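Local coordinates for protein kinase A regulatory subunit (Trypanosoma cruzi, PDB 6HYQ) that belongs to the protein kinase A regulatory subunits, binds guanosine in its cyclic nucleotide-binding domains, and probably controls a kinase catalytic subunit, at residues Asp92-Gly97 and Thr123-Thr128; Ser88-Ile93 and Val100-Glu105; Leu83-Ser88 and Gly106-Glu111. All coordinates share one frame; numbering follows the deposited sequence. Where two conformers were deposited one is given.

Interaction 1: residues Asp92-Gly97 and Thr123-Thr128; sequences DIIKEG and TVKVCT. With GMP (guanosine), chain E.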
loop_
_atom_site.group_PDB
_atom_site.type_symbol
_atom_site.label_atom_id
_atom_site.label_comp_id
_atom_site.label_asym_id
_atom_site.label_seq_id
_atom_site.Cartn_x
_atom_site.Cartn_y
_atom_site.Cartn_z
ATOM N N ASP A 92 -1.599 -7.918 18.446
ATOM C CA ASP A 92 -1.160 -6.650 19.030
ATOM C C ASP A 92 0.359 -6.571 18.973
ATOM O O ASP A 92 1.064 -7.583 19.155
ATOM C CB ASP A 92 -1.607 -6.506 20.498
ATOM C CG ASP A 92 -3.092 -6.338 20.674
ATOM O OD1 ASP A 92 -3.765 -5.879 19.745
ATOM O OD2 ASP A 92 -3.590 -6.651 21.771
ATOM N N ILE A 93 0.856 -5.350 18.784
ATOM C CA ILE A 93 2.278 -5.055 18.915
ATOM C C ILE A 93 2.515 -4.435 20.290
ATOM O O ILE A 93 1.947 -3.397 20.633
ATOM C CB ILE A 93 2.755 -4.096 17.795
ATOM C CG1 ILE A 93 2.472 -4.661 16.382
ATOM C CG2 ILE A 93 4.276 -3.760 17.986
ATOM C CD1 ILE A 93 3.129 -5.909 16.041
ATOM N N ILE A 94 3.415 -5.017 21.054
ATOM C CA ILE A 94 3.610 -4.573 22.423
ATOM C C ILE A 94 5.094 -4.279 22.576
ATOM O O ILE A 94 5.929 -5.199 22.460
ATOM C CB ILE A 94 3.122 -5.602 23.476
ATOM C CG1 ILE A 94 1.726 -6.148 23.093
ATOM C CG2 ILE A 94 3.100 -4.987 24.944
ATOM C CD1 ILE A 94 1.064 -7.074 24.075
ATOM N N LYS A 95 5.410 -3.008 22.834
ATOM C CA LYS A 95 6.765 -2.519 23.054
ATOM C C LYS A 95 6.894 -1.934 24.470
ATOM O O LYS A 95 6.446 -0.813 24.738
ATOM C CB LYS A 95 7.106 -1.473 21.992
ATOM C CG LYS A 95 7.357 -2.071 20.631
ATOM C CD LYS A 95 8.484 -1.391 19.895
ATOM C CE LYS A 95 7.996 -0.111 19.274
ATOM N NZ LYS A 95 9.110 0.621 18.671
ATOM N N GLU A 96 7.591 -2.652 25.354
ATOM C CA GLU A 96 7.768 -2.241 26.752
ATOM C C GLU A 96 6.431 -2.224 27.496
ATOM O O GLU A 96 5.986 -1.202 27.991
ATOM C CB GLU A 96 8.464 -0.876 26.839
ATOM N N GLY A 97 5.765 -3.376 27.519
ATOM C CA GLY A 97 4.542 -3.530 28.290
ATOM C C GLY A 97 3.314 -2.833 27.741
ATOM O O GLY A 97 2.202 -3.093 28.228
ATOM N N THR A 123 6.856 -7.398 20.849
ATOM C CA THR A 123 6.134 -8.638 21.052
ATOM C C THR A 123 4.815 -8.645 20.270
ATOM O O THR A 123 4.114 -7.629 20.181
ATOM C CB THR A 123 5.871 -8.803 22.544
ATOM O OG1 THR A 123 7.119 -8.969 23.218
ATOM C CG2 THR A 123 4.922 -9.987 22.819
ATOM N N VAL A 124 4.463 -9.810 19.726
ATOM C CA VAL A 124 3.276 -9.941 18.868
ATOM C C VAL A 124 2.370 -10.932 19.564
ATOM O O VAL A 124 2.707 -12.115 19.701
ATOM C CB VAL A 124 3.633 -10.397 17.423
ATOM C CG1 VAL A 124 2.400 -10.538 16.556
ATOM C CG2 VAL A 124 4.621 -9.424 16.743
ATOM N N LYS A 125 1.198 -10.487 19.947
ATOM C CA LYS A 125 0.371 -11.296 20.807
ATOM C C LYS A 125 -0.985 -11.418 20.146
ATOM O O LYS A 125 -1.671 -10.416 19.926
ATOM C CB LYS A 125 0.293 -10.679 22.206
ATOM C CG LYS A 125 -0.049 -11.629 23.325
ATOM C CD LYS A 125 0.366 -11.060 24.692
ATOM C CE LYS A 125 0.029 -12.025 25.818
ATOM N NZ LYS A 125 0.456 -11.536 27.159
ATOM N N VAL A 126 -1.338 -12.651 19.794
ATOM C CA VAL A 126 -2.641 -12.936 19.243
ATOM C C VAL A 126 -3.723 -12.468 20.208
ATOM O O VAL A 126 -3.739 -12.844 21.387
ATOM C CB VAL A 126 -2.778 -14.445 18.977
ATOM C CG1 VAL A 126 -4.232 -14.790 18.493
ATOM C CG2 VAL A 126 -1.734 -14.908 17.964
ATOM N N CYS A 127 -4.625 -11.624 19.706
ATOM C CA CYS A 127 -5.751 -11.112 20.475
ATOM C C CYS A 127 -7.107 -11.573 19.924
ATOM O O CYS A 127 -8.133 -10.965 20.239
ATOM C CB CYS A 127 -5.721 -9.580 20.531
ATOM S SG CYS A 127 -5.713 -8.791 18.933
ATOM N N THR A 128 -7.147 -12.632 19.126
ATOM C CA THR A 128 -8.404 -13.208 18.672
ATOM C C THR A 128 -8.331 -14.689 18.985
ATOM O O THR A 128 -7.292 -15.191 19.422
ATOM C CB THR A 128 -8.706 -12.962 17.173
ATOM O OG1 THR A 128 -7.712 -13.564 16.338
ATOM C CG2 THR A 128 -8.780 -11.466 16.875
HETATM O "O5'" GMP E . 9.052 -6.476 16.201
HETATM C "C5'" GMP E . 8.293 -7.555 15.674
HETATM C "C4'" GMP E . 7.319 -7.117 14.598
HETATM O "O4'" GMP E . 6.373 -6.166 15.153
HETATM C "C3'" GMP E . 7.895 -6.413 13.359
HETATM O "O3'" GMP E . 8.387 -7.318 12.394
HETATM C "C2'" GMP E . 6.735 -5.577 12.845
HETATM O "O2'" GMP E . 5.860 -6.330 11.964
HETATM C "C1'" GMP E . 6.017 -5.209 14.154
HETATM N N9 GMP E . 6.484 -3.927 14.666
HETATM C C8 GMP E . 7.634 -3.760 15.366
HETATM N N7 GMP E . 7.726 -2.471 15.705
HETATM C C5 GMP E . 6.633 -1.895 15.203
HETATM C C6 GMP E . 6.132 -0.468 15.241
HETATM O O6 GMP E . 6.787 0.387 15.786
HETATM N N1 GMP E . 4.873 -0.183 14.613
HETATM C C2 GMP E . 4.095 -1.158 13.926
HETATM N N2 GMP E . 2.863 -0.682 13.314
HETATM N N3 GMP E . 4.541 -2.501 13.914
HETATM C C4 GMP E . 5.853 -2.807 14.559
#
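I93 and V124 sit opposite each other as a non-hydrogen-bonded pair of the antiparallel strands 92-95 and 123-126, and both are buried on the face of the sheet that meets guanosine. Here the fit is close. CD1 of I93 lies 3.9 Å from CG2 of V124. CG1 of the isoleucine leaves beside its own backbone N (chi1 -57°), and a second bend at chi2 brings CD1 against the ribose, 3.4 Å from O4' of guanosine. The other branch, CG2, meets the purine, 3.9 Å from C4, so one side chain touches sugar and base together. V124 packs in turn on M73 of strand 71-73, the next strand of this sheet in the beta roll of the cyclic nucleotide-binding domain. Four backbone hydrogen bonds frame the pair: D92 N to K125 O and K125 N to D92 O at one end, I94 N to T123 O (2.8 Å) and T123 N to I94 O at the other. CA of V124 adds a C-H...O contact to O of D92 at 3.2 Å.

The reverse face, lined by D92, I94, T123 and K125, is partly exposed and looser. CD1 of I94 crosses the lysine chain at a slant, 4.1 Å from CD of K125, and the extended lysine carries its amino end away from strand 92-95. OG1 of T123 is hydrogen-bonded to N of A75. Beyond the strand end, OD1 of D92 lies 3.6 Å from SG of C127.

On the ligand side, I93 and V124 offer guanosine carbon alone, so their contact with it is probably one of shape and van der Waals packing, while its hydrogen bonds are made with G110, E111 and E113.

Interaction 2: residues Ser88-Ile93 and Val100-Glu105; sequences SGHADI and VYLKTE. With GMP (guanosine), chain E.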
loop_
_atom_site.group_PDB
_atom_site.type_symbol
_atom_site.label_atom_id
_atom_site.label_comp_id
_atom_site.label_asym_id
_atom_site.label_seq_id
_atom_site.Cartn_x
_atom_site.Cartn_y
_atom_site.Cartn_z
ATOM N N SER A 88 -6.016 -14.664 8.699
ATOM C CA SER A 88 -7.216 -14.291 9.437
ATOM C C SER A 88 -6.855 -14.099 10.890
ATOM O O SER A 88 -5.984 -14.807 11.418
ATOM C CB SER A 88 -8.298 -15.369 9.303
ATOM O OG SER A 88 -7.750 -16.650 9.499
ATOM N N GLY A 89 -7.502 -13.143 11.531
ATOM C CA GLY A 89 -7.250 -12.917 12.933
ATOM C C GLY A 89 -6.347 -11.725 13.147
ATOM O O GLY A 89 -5.679 -11.250 12.239
ATOM N N HIS A 90 -6.316 -11.267 14.386
ATOM C CA HIS A 90 -5.580 -10.058 14.773
ATOM C C HIS A 90 -4.504 -10.356 15.825
ATOM O O HIS A 90 -4.536 -11.379 16.525
ATOM C CB HIS A 90 -6.556 -8.991 15.310
ATOM C CG HIS A 90 -7.584 -8.572 14.326
ATOM N ND1 HIS A 90 -8.717 -7.873 14.679
ATOM C CD2 HIS A 90 -7.632 -8.722 12.978
ATOM C CE1 HIS A 90 -9.420 -7.608 13.587
ATOM N NE2 HIS A 90 -8.793 -8.125 12.542
ATOM N N ALA A 91 -3.583 -9.403 15.965
ATOM C CA ALA A 91 -2.448 -9.528 16.871
ATOM C C ALA A 91 -1.880 -8.139 17.157
ATOM O O ALA A 91 -1.719 -7.318 16.256
ATOM C CB ALA A 91 -1.376 -10.488 16.320
ATOM N N ASP A 92 -1.599 -7.918 18.446
ATOM C CA ASP A 92 -1.160 -6.650 19.030
ATOM C C ASP A 92 0.359 -6.571 18.973
ATOM O O ASP A 92 1.064 -7.583 19.155
ATOM C CB ASP A 92 -1.607 -6.506 20.498
ATOM C CG ASP A 92 -3.092 -6.338 20.674
ATOM O OD1 ASP A 92 -3.765 -5.879 19.745
ATOM O OD2 ASP A 92 -3.590 -6.651 21.771
ATOM N N ILE A 93 0.856 -5.350 18.784
ATOM C CA ILE A 93 2.278 -5.055 18.915
ATOM C C ILE A 93 2.515 -4.435 20.290
ATOM O O ILE A 93 1.947 -3.397 20.633
ATOM C CB ILE A 93 2.755 -4.096 17.795
ATOM C CG1 ILE A 93 2.472 -4.661 16.382
ATOM C CG2 ILE A 93 4.276 -3.760 17.986
ATOM C CD1 ILE A 93 3.129 -5.909 16.041
ATOM N N VAL A 100 0.878 -1.111 21.189
ATOM C CA VAL A 100 1.111 0.061 20.347
ATOM C C VAL A 100 0.508 -0.072 18.946
ATOM O O VAL A 100 0.313 0.949 18.264
ATOM C CB VAL A 100 2.609 0.399 20.256
ATOM C CG1 VAL A 100 3.172 0.655 21.665
ATOM C CG2 VAL A 100 3.366 -0.686 19.515
ATOM N N TYR A 101 0.184 -1.276 18.464
ATOM C CA TYR A 101 -0.327 -1.453 17.109
ATOM C C TYR A 101 -1.125 -2.748 16.988
ATOM O O TYR A 101 -0.750 -3.794 17.531
ATOM C CB TYR A 101 0.826 -1.460 16.077
ATOM C CG TYR A 101 0.389 -1.328 14.605
ATOM C CD1 TYR A 101 0.186 -0.085 14.005
ATOM C CD2 TYR A 101 0.224 -2.444 13.822
ATOM C CE1 TYR A 101 -0.168 -0.006 12.683
ATOM C CE2 TYR A 101 -0.106 -2.366 12.509
ATOM C CZ TYR A 101 -0.314 -1.154 11.938
ATOM O OH TYR A 101 -0.692 -1.116 10.613
ATOM N N LEU A 102 -2.217 -2.674 16.267
ATOM C CA LEU A 102 -3.029 -3.840 15.954
ATOM C C LEU A 102 -2.754 -4.299 14.516
ATOM O O LEU A 102 -2.896 -3.526 13.563
ATOM C CB LEU A 102 -4.504 -3.523 16.135
ATOM C CG LEU A 102 -5.410 -4.728 15.974
ATOM C CD1 LEU A 102 -5.154 -5.766 17.017
ATOM C CD2 LEU A 102 -6.784 -4.220 16.148
ATOM N N LYS A 103 -2.285 -5.538 14.385
ATOM C CA LYS A 103 -2.003 -6.188 13.112
ATOM C C LYS A 103 -3.180 -7.068 12.698
ATOM O O LYS A 103 -3.420 -8.104 13.312
ATOM C CB LYS A 103 -0.744 -7.039 13.216
ATOM C CG LYS A 103 0.490 -6.178 13.393
ATOM C CD LYS A 103 1.072 -5.825 12.017
ATOM C CE LYS A 103 2.322 -4.954 12.199
ATOM N NZ LYS A 103 2.887 -4.395 10.976
ATOM N N THR A 104 -3.853 -6.697 11.606
ATOM C CA THR A 104 -5.011 -7.406 11.089
ATOM C C THR A 104 -4.703 -8.275 9.825
ATOM O O THR A 104 -3.555 -8.488 9.403
ATOM C CB THR A 104 -6.097 -6.367 10.807
ATOM O OG1 THR A 104 -5.840 -5.666 9.589
ATOM C CG2 THR A 104 -6.176 -5.378 11.957
ATOM N N GLU A 105 -5.754 -8.828 9.246
ATOM C CA GLU A 105 -5.527 -9.762 8.167
ATOM C C GLU A 105 -4.846 -9.035 7.016
ATOM O O GLU A 105 -5.126 -7.866 6.735
ATOM C CB GLU A 105 -6.840 -10.423 7.679
ATOM C CG GLU A 105 -8.120 -9.646 7.897
ATOM C CD GLU A 105 -8.830 -10.072 9.154
ATOM O OE1 GLU A 105 -9.309 -9.209 9.907
ATOM O OE2 GLU A 105 -8.889 -11.284 9.397
HETATM O "O5'" GMP E . 9.052 -6.476 16.201
HETATM C "C5'" GMP E . 8.293 -7.555 15.674
HETATM C "C4'" GMP E . 7.319 -7.117 14.598
HETATM O "O4'" GMP E . 6.373 -6.166 15.153
HETATM C "C3'" GMP E . 7.895 -6.413 13.359
HETATM O "O3'" GMP E . 8.387 -7.318 12.394
HETATM C "C2'" GMP E . 6.735 -5.577 12.845
HETATM O "O2'" GMP E . 5.860 -6.330 11.964
HETATM C "C1'" GMP E . 6.017 -5.209 14.154
HETATM N N9 GMP E . 6.484 -3.927 14.666
HETATM C C8 GMP E . 7.634 -3.760 15.366
HETATM N N7 GMP E . 7.726 -2.471 15.705
HETATM C C5 GMP E . 6.633 -1.895 15.203
HETATM C C6 GMP E . 6.132 -0.468 15.241
HETATM O O6 GMP E . 6.787 0.387 15.786
HETATM N N1 GMP E . 4.873 -0.183 14.613
HETATM C C2 GMP E . 4.095 -1.158 13.926
HETATM N N2 GMP E . 2.863 -0.682 13.314
HETATM N N3 GMP E . 4.541 -2.501 13.914
HETATM C C4 GMP E . 5.853 -2.807 14.559
#
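The carboxylate of E105 reaches across to the loop that precedes strand 91-95 and takes two donors at once: NE2 of H90 gives a hydrogen bond to OE1 (2.9 Å), and the backbone N of G89 gives one to OE2 (3.2 Å). Neither donor lies in the plane of the carboxylate; NE2 stands 38° above it, and the imidazole and carboxylate planes are 66° apart. With each oxygen held by a different residue, rotation of the group is restrained. CG2 of T104 sits over one face of the H90 ring, offset toward its rim, in a CH-pi contact 4.0 Å from the ring centroid.

Further along, strands 91-95 and 98-103 form an antiparallel beta hairpin of the nucleotide-binding beta roll. A91 N and O pair with K103, but I93 faces two residues, V100 and Y101, which makes a classic beta bulge: its N binds O of Y101 and its O accepts a hydrogen bond from N of V100. The extra residue sets CG2 of V100 against CG2 of I93 at 3.6 Å, while CB of Y101 lies alongside CG1 of I93.

CG of Y101 is anti to the backbone N (chi1 -167°), which carries the phenol ring away from strand 91-95 and puts one of its faces by the guanine. The base amino group is modelled too close to that ring for its exact position to be trusted. K103 bends at chi2 and runs past I93, its CG 3.7 Å from CD1 of the isoleucine. CE then comes 3.7 Å from N3 of guanosine, and NZ is hydrogen-bonded to OH of Y172.

Interaction 3: residues Leu83-Ser88 and Gly106-Glu111; sequences LYIIQS and GTAVGE. With GMP (guanosine), chain E.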
loop_
_atom_site.group_PDB
_atom_site.type_symbol
_atom_site.label_atom_id
_atom_site.label_comp_id
_atom_site.label_asym_id
_atom_site.label_seq_id
_atom_site.Cartn_x
_atom_site.Cartn_y
_atom_site.Cartn_z
ATOM N N LEU A 83 9.287 -14.489 8.544
ATOM C CA LEU A 83 8.290 -13.491 8.162
ATOM C C LEU A 83 6.920 -14.145 8.115
ATOM O O LEU A 83 6.743 -15.098 7.332
ATOM C CB LEU A 83 8.601 -12.951 6.774
ATOM C CG LEU A 83 7.585 -12.019 6.130
ATOM C CD1 LEU A 83 7.513 -10.736 6.907
ATOM C CD2 LEU A 83 8.042 -11.849 4.694
ATOM N N TYR A 84 5.962 -13.584 8.845
ATOM C CA TYR A 84 4.616 -14.109 8.884
ATOM C C TYR A 84 3.607 -13.157 8.230
ATOM O O TYR A 84 3.538 -11.989 8.622
ATOM C CB TYR A 84 4.145 -14.337 10.335
ATOM C CG TYR A 84 4.980 -15.313 11.180
ATOM C CD1 TYR A 84 6.198 -14.929 11.802
ATOM C CD2 TYR A 84 4.527 -16.604 11.393
ATOM C CE1 TYR A 84 6.944 -15.848 12.571
ATOM C CE2 TYR A 84 5.249 -17.522 12.164
ATOM C CZ TYR A 84 6.460 -17.154 12.746
ATOM O OH TYR A 84 7.152 -18.082 13.495
ATOM N N ILE A 85 2.773 -13.665 7.290
ATOM C CA ILE A 85 1.659 -12.887 6.703
ATOM C C ILE A 85 0.359 -13.397 7.298
ATOM O O ILE A 85 0.032 -14.586 7.191
ATOM C CB ILE A 85 1.558 -12.980 5.165
ATOM C CG1 ILE A 85 2.888 -12.667 4.418
ATOM C CG2 ILE A 85 0.483 -12.076 4.710
ATOM C CD1 ILE A 85 3.707 -11.474 4.891
ATOM N N ILE A 86 -0.385 -12.502 7.914
ATOM C CA ILE A 86 -1.627 -12.892 8.548
ATOM C C ILE A 86 -2.680 -13.142 7.482
ATOM O O ILE A 86 -2.855 -12.344 6.550
ATOM C CB ILE A 86 -2.075 -11.838 9.583
ATOM C CG1 ILE A 86 -1.034 -11.712 10.670
ATOM C CG2 ILE A 86 -3.434 -12.185 10.235
ATOM C CD1 ILE A 86 -1.167 -10.470 11.468
ATOM N N GLN A 87 -3.360 -14.294 7.604
ATOM C CA GLN A 87 -4.531 -14.674 6.778
ATOM C C GLN A 87 -5.842 -14.277 7.445
ATOM O O GLN A 87 -6.690 -13.625 6.826
ATOM C CB GLN A 87 -4.567 -16.176 6.523
ATOM C CG GLN A 87 -5.799 -16.656 5.736
ATOM C CD GLN A 87 -5.835 -18.144 5.618
ATOM O OE1 GLN A 87 -5.032 -18.754 4.914
ATOM N NE2 GLN A 87 -6.757 -18.746 6.334
ATOM N N SER A 88 -6.016 -14.664 8.699
ATOM C CA SER A 88 -7.216 -14.291 9.437
ATOM C C SER A 88 -6.855 -14.099 10.890
ATOM O O SER A 88 -5.984 -14.807 11.418
ATOM C CB SER A 88 -8.298 -15.369 9.303
ATOM O OG SER A 88 -7.750 -16.650 9.499
ATOM N N GLY A 106 -3.953 -9.763 6.343
ATOM C CA GLY A 106 -3.199 -9.276 5.220
ATOM C C GLY A 106 -1.846 -8.682 5.541
ATOM O O GLY A 106 -1.018 -8.561 4.622
ATOM N N THR A 107 -1.613 -8.318 6.804
ATOM C CA THR A 107 -0.409 -7.676 7.310
ATOM C C THR A 107 0.583 -8.725 7.759
ATOM O O THR A 107 0.255 -9.924 7.839
ATOM C CB THR A 107 -0.737 -6.698 8.455
ATOM O OG1 THR A 107 -1.308 -7.403 9.555
ATOM C CG2 THR A 107 -1.711 -5.625 8.004
ATOM N N ALA A 108 1.803 -8.248 8.128
ATOM C CA ALA A 108 2.988 -9.072 8.324
ATOM C C ALA A 108 3.685 -8.655 9.607
ATOM O O ALA A 108 3.706 -7.483 9.971
ATOM C CB ALA A 108 3.979 -8.961 7.154
ATOM N N VAL A 109 4.238 -9.630 10.304
ATOM C CA VAL A 109 5.109 -9.358 11.443
ATOM C C VAL A 109 6.429 -10.066 11.149
ATOM O O VAL A 109 6.447 -11.060 10.409
ATOM C CB VAL A 109 4.471 -9.795 12.800
ATOM C CG1 VAL A 109 3.253 -8.985 13.125
ATOM C CG2 VAL A 109 4.089 -11.254 12.777
ATOM N N GLY A 110 7.542 -9.464 11.573
ATOM C CA GLY A 110 8.852 -10.047 11.351
ATOM C C GLY A 110 9.666 -9.379 10.281
ATOM O O GLY A 110 10.852 -9.715 10.093
ATOM N N GLU A 111 9.079 -8.478 9.517
ATOM C CA GLU A 111 9.836 -7.967 8.379
ATOM C C GLU A 111 10.966 -7.045 8.849
ATOM O O GLU A 111 11.927 -6.795 8.115
ATOM C CB GLU A 111 8.890 -7.262 7.411
ATOM C CG GLU A 111 8.612 -5.813 7.800
ATOM C CD GLU A 111 7.717 -5.696 9.018
ATOM O OE1 GLU A 111 7.374 -4.590 9.439
ATOM O OE2 GLU A 111 7.250 -6.743 9.504
HETATM O "O5'" GMP E . 9.052 -6.476 16.201
HETATM C "C5'" GMP E . 8.293 -7.555 15.674
HETATM C "C4'" GMP E . 7.319 -7.117 14.598
HETATM O "O4'" GMP E . 6.373 -6.166 15.153
HETATM C "C3'" GMP E . 7.895 -6.413 13.359
HETATM O "O3'" GMP E . 8.387 -7.318 12.394
HETATM C "C2'" GMP E . 6.735 -5.577 12.845
HETATM O "O2'" GMP E . 5.860 -6.330 11.964
HETATM C "C1'" GMP E . 6.017 -5.209 14.154
HETATM N N9 GMP E . 6.484 -3.927 14.666
HETATM C C8 GMP E . 7.634 -3.760 15.366
HETATM N N7 GMP E . 7.726 -2.471 15.705
HETATM C C5 GMP E . 6.633 -1.895 15.203
HETATM C C6 GMP E . 6.132 -0.468 15.241
HETATM O O6 GMP E . 6.787 0.387 15.786
HETATM N N1 GMP E . 4.873 -0.183 14.613
HETATM C C2 GMP E . 4.095 -1.158 13.926
HETATM N N2 GMP E . 2.863 -0.682 13.314
HETATM N N3 GMP E . 4.541 -2.501 13.914
HETATM C C4 GMP E . 5.853 -2.807 14.559
#
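Y84 and V109 pair across a short antiparallel ladder, strand 82-86 against strand 108-109, which leads directly into the phosphate-binding cassette of the cyclic nucleotide-binding domain, the turn and short helix 111-116 that cradle the sugar.

Backbone hydrogen bonds come first. Y84 N gives a nearly straight bond to O of V109 (174° at the hydrogen), and V109 N returns one to O of Y84. I86 N bonds to O of T107 at 2.7 Å; beyond the ladder, G106 N bonds to O of I86, coming from above the carbonyl plane. Both G106 and G110 have positive phi angles of a kind that suit glycine.

Side-chain packing is mostly buried. CB of Y84 meets CG2 of V109 at 3.9 Å, and the phenol edge faces O of V109. CG of L83 extends anti to the backbone N (chi1 173°), which lets CD1 reach CB of A108 and, at 3.8 Å, CB of E111. I86 lies alongside T107, its CD1 3.6 Å from OG1; that hydroxyl is hydrogen-bonded to O of T104.

Polar contacts with guanosine follow where the ladder ends. G110, at the N-cap of the helix, donates its N to O3', although the modelled bond is too short to be exact. E111 has OE1 held by OH of Y172, which probably helps to position the carboxylate. As with the equivalent glutamate in related regulatory subunits, the carboxylate meets the ribose: its other oxygen, OE2, accepts a hydrogen bond from O2' of guanosine at 2.9 Å.

Interactions 1 and 2 share D92 and I93, because strand 91-95 is bonded along one edge to 123-126 and along the other to 98-103; their centres lie about 8 Å apart, and C127 N probably donates to O of H90 at 3.2 Å. Interaction 3 encloses interaction 2 along the chain, with centres about 9 Å apart, and the two meet where CB of E105 packs 3.3 Å from O of Q87. Interactions 1 and 3 are about 14 Å apart yet meet where CG1 of V124 touches CG1 of V109 (3.9 Å). All three reach guanosine: interactions 1 and 2 chiefly flank base and ribose, whereas interaction 3 bonds the ribose hydroxyls.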